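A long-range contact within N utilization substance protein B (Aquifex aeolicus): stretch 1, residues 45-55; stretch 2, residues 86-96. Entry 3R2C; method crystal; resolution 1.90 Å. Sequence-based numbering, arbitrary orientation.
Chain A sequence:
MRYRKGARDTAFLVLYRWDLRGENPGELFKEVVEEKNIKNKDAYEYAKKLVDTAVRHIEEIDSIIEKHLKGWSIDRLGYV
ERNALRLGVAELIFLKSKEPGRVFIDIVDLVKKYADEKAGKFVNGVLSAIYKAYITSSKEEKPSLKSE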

# COMPACT_ATOMS: atom_id res chain seq x y z
N GLU A 45 -7.46 17.27 3.17
CA GLU A 45 -6.43 18.10 2.56
C GLU A 45 -5.03 17.60 2.91
O GLU A 45 -4.14 17.62 2.07
N TYR A 46 -4.83 17.12 4.13
CA TYR A 46 -3.51 16.62 4.50
C TYR A 46 -3.20 15.31 3.76
O TYR A 46 -2.09 15.14 3.26
N ALA A 47 -4.17 14.40 3.69
CA ALA A 47 -4.03 13.18 2.90
C ALA A 47 -3.69 13.50 1.44
O ALA A 47 -2.83 12.85 0.84
N LYS A 48 -4.38 14.48 0.87
CA LYS A 48 -4.17 14.83 -0.54
C LYS A 48 -2.74 15.33 -0.75
O LYS A 48 -2.09 15.02 -1.76
N LYS A 49 -2.24 16.10 0.22
CA LYS A 49 -0.89 16.65 0.15
C LYS A 49 0.19 15.55 0.29
O LYS A 49 1.19 15.57 -0.43
N LEU A 50 -0.02 14.60 1.20
CA LEU A 50 0.89 13.46 1.34
C LEU A 50 0.96 12.67 0.05
O LEU A 50 2.05 12.35 -0.42
N VAL A 51 -0.20 12.36 -0.52
CA VAL A 51 -0.25 11.58 -1.76
C VAL A 51 0.40 12.37 -2.89
O VAL A 51 1.23 11.84 -3.64
N ASP A 52 0.05 13.65 -3.01
CA ASP A 52 0.61 14.46 -4.10
C ASP A 52 2.13 14.54 -4.01
O ASP A 52 2.84 14.53 -5.03
N THR A 53 2.64 14.60 -2.79
CA THR A 53 4.06 14.76 -2.54
C THR A 53 4.82 13.48 -2.90
O THR A 53 5.83 13.53 -3.60
N ALA A 54 4.32 12.35 -2.42
CA ALA A 54 4.94 11.05 -2.71
C ALA A 54 4.94 10.77 -4.20
O ALA A 54 5.92 10.26 -4.75
N VAL A 55 3.82 11.06 -4.87
CA VAL A 55 3.71 10.76 -6.29
C VAL A 55 4.65 11.63 -7.12
O VAL A 55 5.38 11.14 -8.00
N ARG A 86 7.65 4.81 1.47
CA ARG A 86 7.53 5.92 0.55
C ARG A 86 6.82 7.07 1.26
O ARG A 86 7.19 8.24 1.12
N LEU A 87 5.80 6.73 2.02
CA LEU A 87 5.02 7.73 2.72
C LEU A 87 5.86 8.40 3.81
O LEU A 87 5.84 9.63 3.97
N GLY A 88 6.61 7.59 4.56
CA GLY A 88 7.47 8.11 5.62
C GLY A 88 8.49 9.08 5.05
O GLY A 88 8.74 10.14 5.61
N VAL A 89 9.08 8.74 3.92
CA VAL A 89 10.10 9.60 3.34
C VAL A 89 9.48 10.91 2.84
O VAL A 89 10.04 11.98 3.03
N ALA A 90 8.32 10.81 2.19
CA ALA A 90 7.63 11.98 1.68
C ALA A 90 7.36 12.97 2.82
O ALA A 90 7.57 14.18 2.67
N GLU A 91 6.91 12.49 3.97
CA GLU A 91 6.58 13.41 5.06
C GLU A 91 7.81 13.93 5.81
O GLU A 91 7.91 15.12 6.11
N LEU A 92 8.73 13.04 6.13
CA LEU A 92 9.89 13.41 6.94
C LEU A 92 10.82 14.33 6.16
O LEU A 92 11.39 15.26 6.70
N ILE A 93 10.96 14.07 4.87
CA ILE A 93 11.97 14.74 4.08
C ILE A 93 11.39 15.78 3.16
O ILE A 93 11.79 16.94 3.20
N PHE A 94 10.42 15.39 2.35
CA PHE A 94 9.93 16.30 1.34
C PHE A 94 8.95 17.33 1.92
O PHE A 94 8.83 18.43 1.41
N LEU A 95 8.29 16.98 3.02
CA LEU A 95 7.46 17.97 3.71
C LEU A 95 8.15 18.49 4.98
O LEU A 95 7.58 19.30 5.71
N LYS A 96 9.38 18.03 5.23
CA LYS A 96 10.20 18.51 6.35
C LYS A 96 9.40 18.53 7.65
O LYS A 96 9.26 19.58 8.29

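The contact between residues 45-55 and 86-96 of this N utilization substance protein B is a nearly perpendicular helix-helix crossing, apolar through most of its area and carrying one very short hydrogen bond between a partly exposed tyrosine and a buried glutamate. The two axes cross at 97°, 9.0 Å apart at their closest, and the pair buries 462 Å² in total, counting both sides. Such a crossing illustrates a general principle: when helices cross steeply, small residues let the backbones come close, and longer side chains fill the space as the helices diverge.

The small residues here are Ala-54 and Ala-90. Both point toward the opposing stretch, with Ala-54 CB and Ala-90 CB 4.0 Å apart, while Ala-54 CA and Ala-90 CA are separated by just 5.2 Å. With no side-chain atoms beyond CB, these residues let the backbones come near, Ala-54 CA lying 4.0 Å from Ala-90 CB.

Leucines pack beside this point. Leu-50 (chi1 m, chi2 t) leaves its helix sideways, yet its end reaches across. Leu-50 CB meets CD1 of Leu-87, a t, p rotamer, at 3.9 Å, and Leu-50 CD2 lies 3.8 Å from Leu-95 CD1 and 3.9 Å from the carboxylate carbon CD of Glu-91. Leu-95 (m, t) follows the second helix, whose last turn widens to a pi-type form in which Leu-95 N bonds to Ala-90 O at 2.9 Å. It points toward the first helix and is covered by it over 82 Å², the largest such area in either stretch.

Thr-53, also directed inward, shows how a polar side chain can serve an apolar surface. In its m rotamer, Thr-53 OG1 donates to Lys-49 O one turn earlier, at 2.7 Å, so its hydroxyl is satisfied within its own helix. Thr-53 OG1 still packs 3.5 Å from Leu-95 CD2, while the methyl Thr-53 CG2 lies 4.0 Å from Ala-90 CB and 3.7 Å from Phe-94 CB. Phe-94 offers its CB to this contact, but its ring leads away. Lys-49, an exposed residue, curls its chain through two p torsions at chi3 and chi4, bringing Lys-49 NZ to 3.6 Å from Leu-95 CD1.

The polar link joins two extended side chains. Tyr-46 and Glu-91 both adopt chi1 t and start sideways, but their ends converge: Tyr-46 OH donates to Glu-91 OE2 at 2.4 Å, a very short hydrogen bond. The carboxylate oxygen sits at the ring edge, near its plane. Both Glu-91 oxygens are also hydrogen-bonded elsewhere in the structure, which helps this buried acid keep its polar atoms satisfied.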

# COMPACT_ATOMS: atom_id res chain seq x y z
CB GLU A 45 -6.62 19.57 2.96
CG GLU A 45 -7.82 20.18 2.23
CD GLU A 45 -7.84 21.70 2.28
OE1 GLU A 45 -7.00 22.29 2.98
OE2 GLU A 45 -8.71 22.29 1.60
CB TYR A 46 -3.39 16.43 6.01
CG TYR A 46 -1.94 16.37 6.45
CD1 TYR A 46 -1.15 17.52 6.44
CD2 TYR A 46 -1.34 15.16 6.83
CE1 TYR A 46 0.17 17.49 6.82
CE2 TYR A 46 -0.00 15.12 7.22
CZ TYR A 46 0.75 16.29 7.21
OH TYR A 46 2.08 16.30 7.57
CB ALA A 47 -5.31 12.34 2.96
CB LYS A 48 -5.18 15.89 -0.97
CG LYS A 48 -5.10 16.31 -2.44
CD LYS A 48 -6.06 17.47 -2.71
CE LYS A 48 -6.65 17.43 -4.12
NZ LYS A 48 -8.09 17.83 -4.13
CB LYS A 49 -0.69 17.72 1.21
CG LYS A 49 0.61 18.50 1.05
CD LYS A 49 0.52 19.84 1.74
CE LYS A 49 0.24 19.66 3.21
NZ LYS A 49 1.35 18.90 3.85
CB LEU A 50 0.43 12.52 2.46
CG LEU A 50 0.52 13.08 3.87
CD1 LEU A 50 -0.23 12.16 4.87
CD2 LEU A 50 1.97 13.26 4.27
CB VAL A 51 -1.69 11.18 -2.16
CG1 VAL A 51 -1.72 10.62 -3.59
CG2 VAL A 51 -2.24 10.15 -1.18
CB ASP A 52 0.02 15.87 -4.09
CG ASP A 52 -1.44 15.90 -4.53
OD1 ASP A 52 -1.93 14.88 -5.08
OD2 ASP A 52 -2.10 16.95 -4.34
CB THR A 53 4.36 15.10 -1.06
OG1 THR A 53 3.77 16.35 -0.73
CG2 THR A 53 5.85 15.16 -0.80
CB ALA A 54 4.21 9.92 -1.97
CB VAL A 55 2.27 10.97 -6.80
CG1 VAL A 55 2.25 11.05 -8.34
CG2 VAL A 55 1.35 9.87 -6.29
CB ARG A 86 6.75 5.52 -0.69
CG ARG A 86 7.59 4.73 -1.72
CD ARG A 86 6.69 3.90 -2.65
NE ARG A 86 7.41 3.48 -3.85
CZ ARG A 86 6.97 2.62 -4.75
NH1 ARG A 86 5.79 2.02 -4.59
NH2 ARG A 86 7.70 2.34 -5.81
CB LEU A 87 3.76 7.09 3.31
CG LEU A 87 2.86 8.02 4.13
CD1 LEU A 87 2.38 9.19 3.27
CD2 LEU A 87 1.67 7.23 4.70
CB VAL A 89 10.86 8.89 2.20
CG1 VAL A 89 11.71 9.91 1.39
CG2 VAL A 89 11.73 7.78 2.78
CB ALA A 90 6.32 11.59 1.00
CB GLU A 91 5.60 12.79 6.08
CG GLU A 91 5.00 13.88 6.97
CD GLU A 91 3.79 13.40 7.76
OE1 GLU A 91 3.50 12.19 7.74
OE2 GLU A 91 3.13 14.26 8.39
CB LEU A 92 10.67 12.17 7.36
CG LEU A 92 9.98 11.35 8.45
CD1 LEU A 92 10.72 10.03 8.66
CD2 LEU A 92 9.86 12.14 9.76
CB ILE A 93 12.80 13.74 3.28
CG1 ILE A 93 13.59 12.86 4.25
CG2 ILE A 93 13.74 14.47 2.31
CD1 ILE A 93 14.71 12.09 3.62
CB PHE A 94 9.36 15.52 0.15
CG PHE A 94 10.43 14.85 -0.67
CD1 PHE A 94 10.88 13.58 -0.34
CD2 PHE A 94 11.02 15.52 -1.73
CE1 PHE A 94 11.89 12.98 -1.09
CE2 PHE A 94 12.03 14.93 -2.49
CZ PHE A 94 12.46 13.66 -2.17
CB LEU A 95 6.09 17.39 4.03
CG LEU A 95 5.21 17.07 2.82
CD1 LEU A 95 3.91 16.41 3.28
CD2 LEU A 95 4.92 18.32 1.98
CB LYS A 96 10.74 19.92 6.05
CG LYS A 96 11.52 20.05 4.74
CD LYS A 96 12.11 21.45 4.56
CE LYS A 96 12.69 21.64 3.16
NZ LYS A 96 13.61 22.82 3.06